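PDB 2ZF9: ScaE cell-surface anchored scaffoldin protein from Ruminococcus flavefaciens, which serves as a cellulosomal cell-surface scaffoldin, represented here by its type III cohesin module, which probably binds the dockerins of partner proteins. Local coordinates for residues T112-S117 with V125-V130; A88-A93 with E98-E103; K39-A44 with A49-E54. All coordinates share one frame; numbering follows the deposited sequence.

Along the chain the order is contact 3, contact 2, contact 1, each closing before the next opens. Contacts 1 and 2 are nearly superimposed, their centres about 3 Å apart, because both meet around Trp127: strands 99-106 and 109-115 lie side by side on one side of it, while strands 89-90 and 124-132 pair on the other, where Trp127 itself sits. Contact 3 is remote, with its centre about 22 Å from each of the others, yet strand 50-58 pairs with strand 124-132 and so connects it to contact 1. Contacts 2 and 3 do not touch, their nearest atoms being about 7 Å apart. Together they sample two places where strands face each other within the beta sandwich of this cohesin module.

Contact 1 (T112-S117 with V125-V130); sequences TATGSS and VLWSFV
Thr112 lies over one face of the Trp127 indole, a contact made across the interior of the cohesin beta sandwich. Strands 112-115 and 125-130 run roughly antiparallel, at 149°, with their axes 9.2 Å apart and no direct hydrogen bond between them; side chains, one backbone carbonyl and a water bridge the gap. The main interaction is CH-pi: Thr112 CB sits 3.7 Å from the centroid of the five-membered ring, 27° off its normal. Beside it, the methyl CG2 comes within 3.8 Å of Trp127 CE2, the two side chains running past each other in opposite directions.

The polar interactions pass through water. Trp127 NE1 donates to a water at 3.0 Å, and this water in turn donates to Thr112 OG1 at 2.9 Å. The torsion that tucks OG1 between the backbone N and carbonyl carbon (chi1 62°) also leaves it bonded to the Leu69 carbonyl of strand 66-73. With a leucine in place of Trp127, the bridging water would probably lose its indole donor and the face covering Thr112 would be gone.

Leu126 and Trp127 form a classic beta bulge opposite strand 50-58, and both side chains point toward strand 112-115. Looser packing completes the contact: Thr114 CG2 approaches Trp127 CZ2 obliquely, while Ala113 O meets the ring edge in plane, 3.9 Å from CZ2.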
loop_
_atom_site.group_PDB
_atom_site.type_symbol
_atom_site.label_atom_id
_atom_site.label_comp_id
_atom_site.label_asym_id
_atom_site.label_seq_id
_atom_site.Cartn_x
_atom_site.Cartn_y
_atom_site.Cartn_z
ATOM N N THR A 112 6.593 4.900 -1.537
ATOM C CA THR A 112 7.236 3.875 -2.380
ATOM C C THR A 112 6.996 4.223 -3.837
ATOM O O THR A 112 5.962 4.800 -4.168
ATOM C CB THR A 112 6.649 2.466 -2.118
ATOM O OG1 THR A 112 5.239 2.462 -2.457
ATOM C CG2 THR A 112 6.897 2.034 -0.623
ATOM N N ALA A 113 7.927 3.859 -4.724
ATOM C CA ALA A 113 7.784 4.173 -6.168
ATOM C C ALA A 113 8.447 3.068 -6.973
ATOM O O ALA A 113 9.416 2.468 -6.523
ATOM C CB ALA A 113 8.427 5.558 -6.538
ATOM N N THR A 114 7.848 2.746 -8.116
ATOM C CA THR A 114 8.421 1.751 -9.034
ATOM C C THR A 114 8.306 2.316 -10.440
ATOM O O THR A 114 7.478 3.198 -10.729
ATOM C CB THR A 114 7.690 0.382 -9.014
ATOM O OG1 THR A 114 6.362 0.534 -9.550
ATOM C CG2 THR A 114 7.640 -0.253 -7.591
ATOM N N GLY A 115 9.142 1.792 -11.315
ATOM C CA GLY A 115 9.104 2.162 -12.730
ATOM C C GLY A 115 9.718 1.039 -13.517
ATOM O O GLY A 115 10.378 0.182 -12.948
ATOM N N SER A 116 9.526 1.057 -14.841
ATOM C CA SER A 116 10.131 0.067 -15.707
ATOM C C SER A 116 9.958 0.514 -17.166
ATOM O O SER A 116 9.177 1.453 -17.457
ATOM C CB SER A 116 9.442 -1.281 -15.516
ATOM O OG SER A 116 10.348 -2.317 -15.827
ATOM N N SER A 117 10.665 -0.154 -18.070
ATOM C CA SER A 117 10.614 0.219 -19.495
ATOM C C SER A 117 9.503 -0.532 -20.218
ATOM O O SER A 117 9.136 -0.151 -21.317
ATOM C CB SER A 117 11.967 -0.041 -20.182
ATOM O OG SER A 117 12.337 -1.410 -20.051
ATOM N N VAL A 125 3.217 -9.797 -3.520
ATOM C CA VAL A 125 3.698 -8.771 -2.573
ATOM C C VAL A 125 4.583 -7.726 -3.293
ATOM O O VAL A 125 5.639 -8.060 -3.862
ATOM C CB VAL A 125 4.527 -9.396 -1.412
ATOM C CG1 VAL A 125 5.138 -8.301 -0.514
ATOM C CG2 VAL A 125 3.652 -10.290 -0.556
ATOM N N LEU A 126 4.159 -6.463 -3.249
ATOM C CA LEU A 126 4.932 -5.392 -3.837
ATOM C C LEU A 126 5.982 -4.877 -2.841
ATOM O O LEU A 126 7.181 -4.701 -3.197
ATOM C CB LEU A 126 3.985 -4.274 -4.321
ATOM C CG LEU A 126 4.518 -3.226 -5.294
ATOM C CD1 LEU A 126 4.719 -3.841 -6.653
ATOM C CD2 LEU A 126 3.573 -1.972 -5.374
ATOM N N TRP A 127 5.548 -4.618 -1.595
ATOM C CA TRP A 127 6.469 -4.111 -0.578
ATOM C C TRP A 127 6.200 -4.799 0.732
ATOM O O TRP A 127 5.041 -5.092 1.066
ATOM C CB TRP A 127 6.312 -2.607 -0.378
ATOM C CG TRP A 127 6.735 -1.830 -1.523
ATOM C CD1 TRP A 127 5.925 -1.272 -2.501
ATOM C CD2 TRP A 127 8.078 -1.456 -1.844
ATOM N NE1 TRP A 127 6.705 -0.621 -3.421
ATOM C CE2 TRP A 127 8.025 -0.709 -3.039
ATOM C CE3 TRP A 127 9.329 -1.691 -1.236
ATOM C CZ2 TRP A 127 9.179 -0.170 -3.648
ATOM C CZ3 TRP A 127 10.471 -1.160 -1.840
ATOM C CH2 TRP A 127 10.385 -0.399 -3.030
ATOM N N SER A 128 7.278 -5.091 1.455
ATOM C CA SER A 128 7.167 -5.590 2.794
ATOM C C SER A 128 7.837 -4.572 3.750
ATOM O O SER A 128 8.824 -3.939 3.398
ATOM C CB SER A 128 7.861 -6.971 2.818
ATOM O OG SER A 128 8.072 -7.376 4.122
ATOM N N PHE A 129 7.327 -4.434 4.966
ATOM C CA PHE A 129 7.839 -3.437 5.917
ATOM C C PHE A 129 7.417 -3.842 7.329
ATOM O O PHE A 129 6.556 -4.711 7.501
ATOM C CB PHE A 129 7.342 -1.995 5.580
ATOM C CG PHE A 129 5.819 -1.870 5.459
ATOM C CD1 PHE A 129 5.158 -2.331 4.319
ATOM C CD2 PHE A 129 5.058 -1.304 6.506
ATOM C CE1 PHE A 129 3.766 -2.193 4.191
ATOM C CE2 PHE A 129 3.661 -1.167 6.385
ATOM C CZ PHE A 129 3.023 -1.627 5.228
ATOM N N VAL A 130 8.043 -3.238 8.329
ATOM C CA VAL A 130 7.825 -3.665 9.717
ATOM C C VAL A 130 7.298 -2.483 10.534
ATOM O O VAL A 130 7.924 -1.415 10.540
ATOM C CB VAL A 130 9.161 -4.186 10.363
ATOM C CG1 VAL A 130 9.001 -4.510 11.855
ATOM C CG2 VAL A 130 9.658 -5.440 9.620
HETATM O O HOH W 1 5.392 1.427 -5.182
#

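Contact 2 (A88-A93 with E98-E103); sequences ATAGRA and ELKKAE
Lys100 and Ala90 meet through the lysine's aliphatic chain, where strand 99-103 faces strand 89-90, joining the pair of strands 89-90 and 124-132 to the pair 99-106 and 109-115 within the cohesin beta sandwich. Ala90 CB presses on Lys100 CD at 3.3 Å, tight for two carbons, and on CE at 4.0 Å. CG stands beside the backbone N (chi1 -62°), and bends at the third and fourth torsions carry the chain past the alanine methyl. Its ammonium NZ ends on the carbonyl oxygens of Ala94 and Leu97, in the loop joining the two segments, tying this loop to the strand after it.

Lys101 points away from segment 88-93, as does Glu103; on that outer side Lys101 NZ forms a salt bridge with Glu103 OE1 at 3.6 Å. Between them Ala102 turns back toward segment 88-93, and its CB meets Ala88 CB at 3.9 Å. Consistent with two small side chains, the backbones come closer here, Ala88 CA to Ala102 CA 5.9 Å, than the 7.1 Å from Ala90 CA to Lys100 CA. Trp127 of strand 124-132 packs against all four of the touching residues.

With no hydrogen bond between the segments, their association rests on van der Waals contact of methyl and methylene groups, with the lysine charge led off to loop carbonyls and the carboxylate-ammonium pair kept on the outer side of the strand.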
loop_
_atom_site.group_PDB
_atom_site.type_symbol
_atom_site.label_atom_id
_atom_site.label_comp_id
_atom_site.label_asym_id
_atom_site.label_seq_id
_atom_site.Cartn_x
_atom_site.Cartn_y
_atom_site.Cartn_z
ATOM N N ALA A 88 11.453 -0.208 3.616
ATOM C CA ALA A 88 10.649 -1.315 3.106
ATOM C C ALA A 88 11.516 -2.047 2.087
ATOM O O ALA A 88 12.498 -1.486 1.613
ATOM C CB ALA A 88 9.390 -0.795 2.444
ATOM N N THR A 89 11.137 -3.284 1.776
ATOM C CA THR A 89 11.840 -4.132 0.813
ATOM C C THR A 89 10.868 -4.599 -0.274
ATOM O O THR A 89 9.779 -5.127 0.033
ATOM C CB THR A 89 12.346 -5.354 1.579
ATOM O OG1 THR A 89 13.379 -4.915 2.461
ATOM C CG2 THR A 89 12.916 -6.433 0.605
ATOM N N ALA A 90 11.252 -4.430 -1.546
ATOM C CA ALA A 90 10.380 -4.870 -2.642
ATOM C C ALA A 90 10.170 -6.383 -2.628
ATOM O O ALA A 90 11.098 -7.151 -2.348
ATOM C CB ALA A 90 10.966 -4.419 -4.012
ATOM N N GLY A 91 8.949 -6.817 -2.932
ATOM C CA GLY A 91 8.635 -8.252 -2.948
ATOM C C GLY A 91 8.557 -8.803 -4.364
ATOM O O GLY A 91 8.922 -8.124 -5.362
ATOM N N ARG A 92 8.038 -10.015 -4.464
ATOM C CA ARG A 92 7.929 -10.725 -5.749
ATOM C C ARG A 92 7.123 -10.020 -6.813
ATOM O O ARG A 92 7.437 -10.163 -7.979
ATOM C CB ARG A 92 7.354 -12.135 -5.561
ATOM C CG ARG A 92 8.387 -13.106 -5.031
ATOM C CD ARG A 92 8.109 -14.525 -5.519
ATOM N NE ARG A 92 9.029 -14.865 -6.600
ATOM C CZ ARG A 92 8.670 -15.275 -7.808
ATOM N NH1 ARG A 92 7.395 -15.454 -8.129
ATOM N NH2 ARG A 92 9.610 -15.534 -8.690
ATOM N N ALA A 93 6.074 -9.284 -6.440
ATOM C CA ALA A 93 5.319 -8.529 -7.447
ATOM C C ALA A 93 6.196 -7.533 -8.225
ATOM O O ALA A 93 5.895 -7.207 -9.365
ATOM C CB ALA A 93 4.134 -7.794 -6.796
ATOM N N GLU A 98 12.282 -2.352 -13.075
ATOM C CA GLU A 98 13.675 -1.909 -13.115
ATOM C C GLU A 98 14.022 -0.871 -12.041
ATOM O O GLU A 98 15.145 -0.868 -11.545
ATOM C CB GLU A 98 14.000 -1.378 -14.513
ATOM C CG GLU A 98 13.841 -2.509 -15.548
ATOM C CD GLU A 98 13.675 -2.013 -16.991
ATOM O OE1 GLU A 98 13.855 -0.808 -17.269
ATOM O OE2 GLU A 98 13.360 -2.861 -17.833
ATOM N N LEU A 99 13.044 -0.039 -11.664
ATOM C CA LEU A 99 13.225 0.994 -10.622
ATOM C C LEU A 99 12.323 0.657 -9.426
ATOM O O LEU A 99 11.101 0.408 -9.598
ATOM C CB LEU A 99 12.826 2.364 -11.170
ATOM C CG LEU A 99 12.644 3.502 -10.129
ATOM C CD1 LEU A 99 13.909 3.785 -9.289
ATOM C CD2 LEU A 99 12.143 4.812 -10.782
ATOM N N LYS A 100 12.902 0.634 -8.232
ATOM C CA LYS A 100 12.128 0.420 -6.996
ATOM C C LYS A 100 12.791 1.249 -5.909
ATOM O O LYS A 100 14.004 1.125 -5.684
ATOM C CB LYS A 100 12.158 -1.051 -6.561
ATOM C CG LYS A 100 11.541 -2.017 -7.547
ATOM C CD LYS A 100 11.607 -3.468 -7.107
ATOM C CE LYS A 100 12.943 -4.123 -7.441
ATOM N NZ LYS A 100 12.937 -4.832 -8.740
ATOM N N LYS A 101 12.025 2.097 -5.230
ATOM C CA LYS A 101 12.609 2.800 -4.073
ATOM C C LYS A 101 11.594 3.034 -2.959
ATOM O O LYS A 101 10.386 3.213 -3.226
ATOM C CB LYS A 101 13.256 4.137 -4.495
ATOM C CG LYS A 101 12.307 5.087 -5.176
ATOM C CD LYS A 101 12.812 6.546 -5.192
ATOM C CE LYS A 101 11.626 7.494 -5.525
ATOM N NZ LYS A 101 12.025 8.907 -5.825
ATOM N N ALA A 102 12.076 3.004 -1.714
ATOM C CA ALA A 102 11.250 3.325 -0.559
ATOM C C ALA A 102 11.959 4.425 0.212
ATOM O O ALA A 102 13.186 4.346 0.474
ATOM C CB ALA A 102 11.074 2.076 0.321
ATOM N N GLU A 103 11.206 5.446 0.593
ATOM C CA GLU A 103 11.831 6.585 1.233
ATOM C C GLU A 103 10.905 7.238 2.258
ATOM O O GLU A 103 9.670 7.030 2.239
ATOM C CB GLU A 103 12.284 7.580 0.171
ATOM C CG GLU A 103 11.152 8.279 -0.449
ATOM C CD GLU A 103 11.561 9.252 -1.548
ATOM O OE1 GLU A 103 12.500 8.953 -2.292
ATOM O OE2 GLU A 103 10.916 10.318 -1.671
#

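Contact 3 (K39-A44 with A49-E54); sequences KTLTAA and AKVTME
Lys39 folds its aliphatic chain against Val51 across a beta hairpin that has opened near its turn. Strands 39-41 and 50-54 are nearly antiparallel, at 163°, but their axes stand 9.6 Å apart and no hydrogen bond links the two segments. The first torsion of Lys39 sets CG anti to the backbone N (chi1 -177°), and further bends curl the chain so that two of its carbons touch one methyl: CG lies 3.8 Å and CE 3.9 Å from Val51 CG1. Nearer the backbone, Lys39 CB is 4.3 Å from the SE atom of Met53, a selenomethionine whose tip swings nearer to the first strand than its own CB bond would suggest.

Two residues on, Leu41 points toward the second strand and reaches Val51 tip to tip. Its CD1 lies 3.8 Å from Val51 CG2 and 3.9 Å from Ala49 CB. Val51 is thus shared, one methyl branch going to the lysine and the other to the leucine.

The separation is consistent with the strands' other partners. Strands 33-41 and 50-58 pair further from the turn, but here Lys39 and Leu41 make backbone hydrogen bonds to strand 180-187 and just beyond it, while strand 50-58 also pairs with strand 124-132. Ile185 of strand 180-187 packs on Leu41, Val51 and Met53, and Val133, just after strand 124-132, on Leu41 and Val51, beside the wide-set hairpin arms.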
loop_
_atom_site.group_PDB
_atom_site.type_symbol
_atom_site.label_atom_id
_atom_site.label_comp_id
_atom_site.label_asym_id
_atom_site.label_seq_id
_atom_site.Cartn_x
_atom_site.Cartn_y
_atom_site.Cartn_z
ATOM N N LYS A 39 -3.727 -7.929 10.219
ATOM C CA LYS A 39 -3.021 -8.772 11.159
ATOM C C LYS A 39 -3.724 -8.760 12.510
ATOM O O LYS A 39 -3.996 -7.685 13.056
ATOM C CB LYS A 39 -1.568 -8.289 11.316
ATOM C CG LYS A 39 -0.696 -9.146 12.232
ATOM C CD LYS A 39 -0.403 -10.527 11.614
ATOM C CE LYS A 39 0.900 -10.562 10.858
ATOM N NZ LYS A 39 1.561 -11.876 11.145
ATOM N N THR A 40 -3.974 -9.952 13.061
ATOM C CA THR A 40 -4.480 -10.052 14.440
ATOM C C THR A 40 -3.433 -10.687 15.344
ATOM O O THR A 40 -2.861 -11.720 15.019
ATOM C CB THR A 40 -5.823 -10.811 14.527
ATOM O OG1 THR A 40 -6.772 -10.215 13.635
ATOM C CG2 THR A 40 -6.401 -10.772 15.967
ATOM N N LEU A 41 -3.147 -10.022 16.454
ATOM C CA LEU A 41 -2.164 -10.488 17.404
ATOM C C LEU A 41 -2.880 -10.938 18.689
ATOM O O LEU A 41 -3.939 -10.434 19.013
ATOM C CB LEU A 41 -1.182 -9.369 17.725
ATOM C CG LEU A 41 -0.318 -8.806 16.591
ATOM C CD1 LEU A 41 0.522 -7.705 17.153
ATOM C CD2 LEU A 41 0.567 -9.910 15.942
ATOM N N THR A 42 -2.290 -11.879 19.421
ATOM C CA THR A 42 -2.802 -12.198 20.766
ATOM C C THR A 42 -2.462 -11.024 21.680
ATOM O O THR A 42 -1.483 -10.316 21.448
ATOM C CB THR A 42 -2.167 -13.474 21.355
ATOM O OG1 THR A 42 -0.791 -13.233 21.667
ATOM C CG2 THR A 42 -2.252 -14.628 20.367
ATOM N N ALA A 43 -3.280 -10.809 22.697
ATOM C CA ALA A 43 -2.964 -9.812 23.709
ATOM C C ALA A 43 -1.588 -10.097 24.321
ATOM O O ALA A 43 -0.858 -9.176 24.698
ATOM C CB ALA A 43 -4.032 -9.805 24.762
ATOM N N ALA A 44 -1.204 -11.371 24.376
ATOM C CA ALA A 44 0.055 -11.747 25.008
ATOM C C ALA A 44 1.239 -11.255 24.192
ATOM O O ALA A 44 2.199 -10.718 24.747
ATOM C CB ALA A 44 0.131 -13.274 25.185
ATOM N N ALA A 49 5.369 -5.713 19.784
ATOM C CA ALA A 49 5.525 -6.626 18.666
ATOM C C ALA A 49 6.010 -5.894 17.409
ATOM O O ALA A 49 5.550 -4.798 17.096
ATOM C CB ALA A 49 4.244 -7.357 18.391
ATOM N N LYS A 50 6.983 -6.485 16.730
ATOM C CA LYS A 50 7.473 -5.954 15.466
ATOM C C LYS A 50 6.815 -6.802 14.388
ATOM O O LYS A 50 7.071 -8.010 14.264
ATOM C CB LYS A 50 8.981 -6.032 15.388
ATOM C CG LYS A 50 9.654 -5.001 16.259
ATOM C CD LYS A 50 11.163 -5.110 16.171
ATOM C CE LYS A 50 11.803 -3.928 16.916
ATOM N NZ LYS A 50 13.302 -4.028 16.939
ATOM N N VAL A 51 5.899 -6.175 13.658
ATOM C CA VAL A 51 5.010 -6.919 12.789
ATOM C C VAL A 51 5.409 -6.684 11.324
ATOM O O VAL A 51 5.453 -5.537 10.857
ATOM C CB VAL A 51 3.509 -6.509 13.030
ATOM C CG1 VAL A 51 2.600 -7.342 12.170
ATOM C CG2 VAL A 51 3.111 -6.676 14.504
ATOM N N THR A 52 5.643 -7.768 10.592
ATOM C CA THR A 52 5.846 -7.684 9.144
ATOM C C THR A 52 4.524 -7.447 8.419
ATOM O O THR A 52 3.584 -8.229 8.545
ATOM C CB THR A 52 6.504 -8.962 8.605
ATOM O OG1 THR A 52 7.804 -9.062 9.187
ATOM C CG2 THR A 52 6.654 -8.888 7.049
HETATM N N MSE A 53 4.459 -6.341 7.681
HETATM C CA MSE A 53 3.269 -5.970 6.914
HETATM C C MSE A 53 3.590 -6.001 5.424
HETATM O O MSE A 53 4.739 -5.768 5.035
HETATM C CB MSE A 53 2.832 -4.557 7.324
HETATM C CG MSE A 53 2.506 -4.406 8.847
HETATM SE SE MSE A 53 0.887 -5.465 9.289
HETATM C CE MSE A 53 -0.461 -4.193 8.549
ATOM N N GLU A 54 2.582 -6.301 4.602
ATOM C CA GLU A 54 2.734 -6.383 3.138
ATOM C C GLU A 54 1.697 -5.559 2.395
ATOM O O GLU A 54 0.503 -5.619 2.705
ATOM C CB GLU A 54 2.622 -7.842 2.661
ATOM C CG GLU A 54 3.763 -8.725 3.188
ATOM C CD GLU A 54 3.528 -10.206 2.978
ATOM O OE1 GLU A 54 2.357 -10.676 2.934
ATOM O OE2 GLU A 54 4.553 -10.898 2.841
#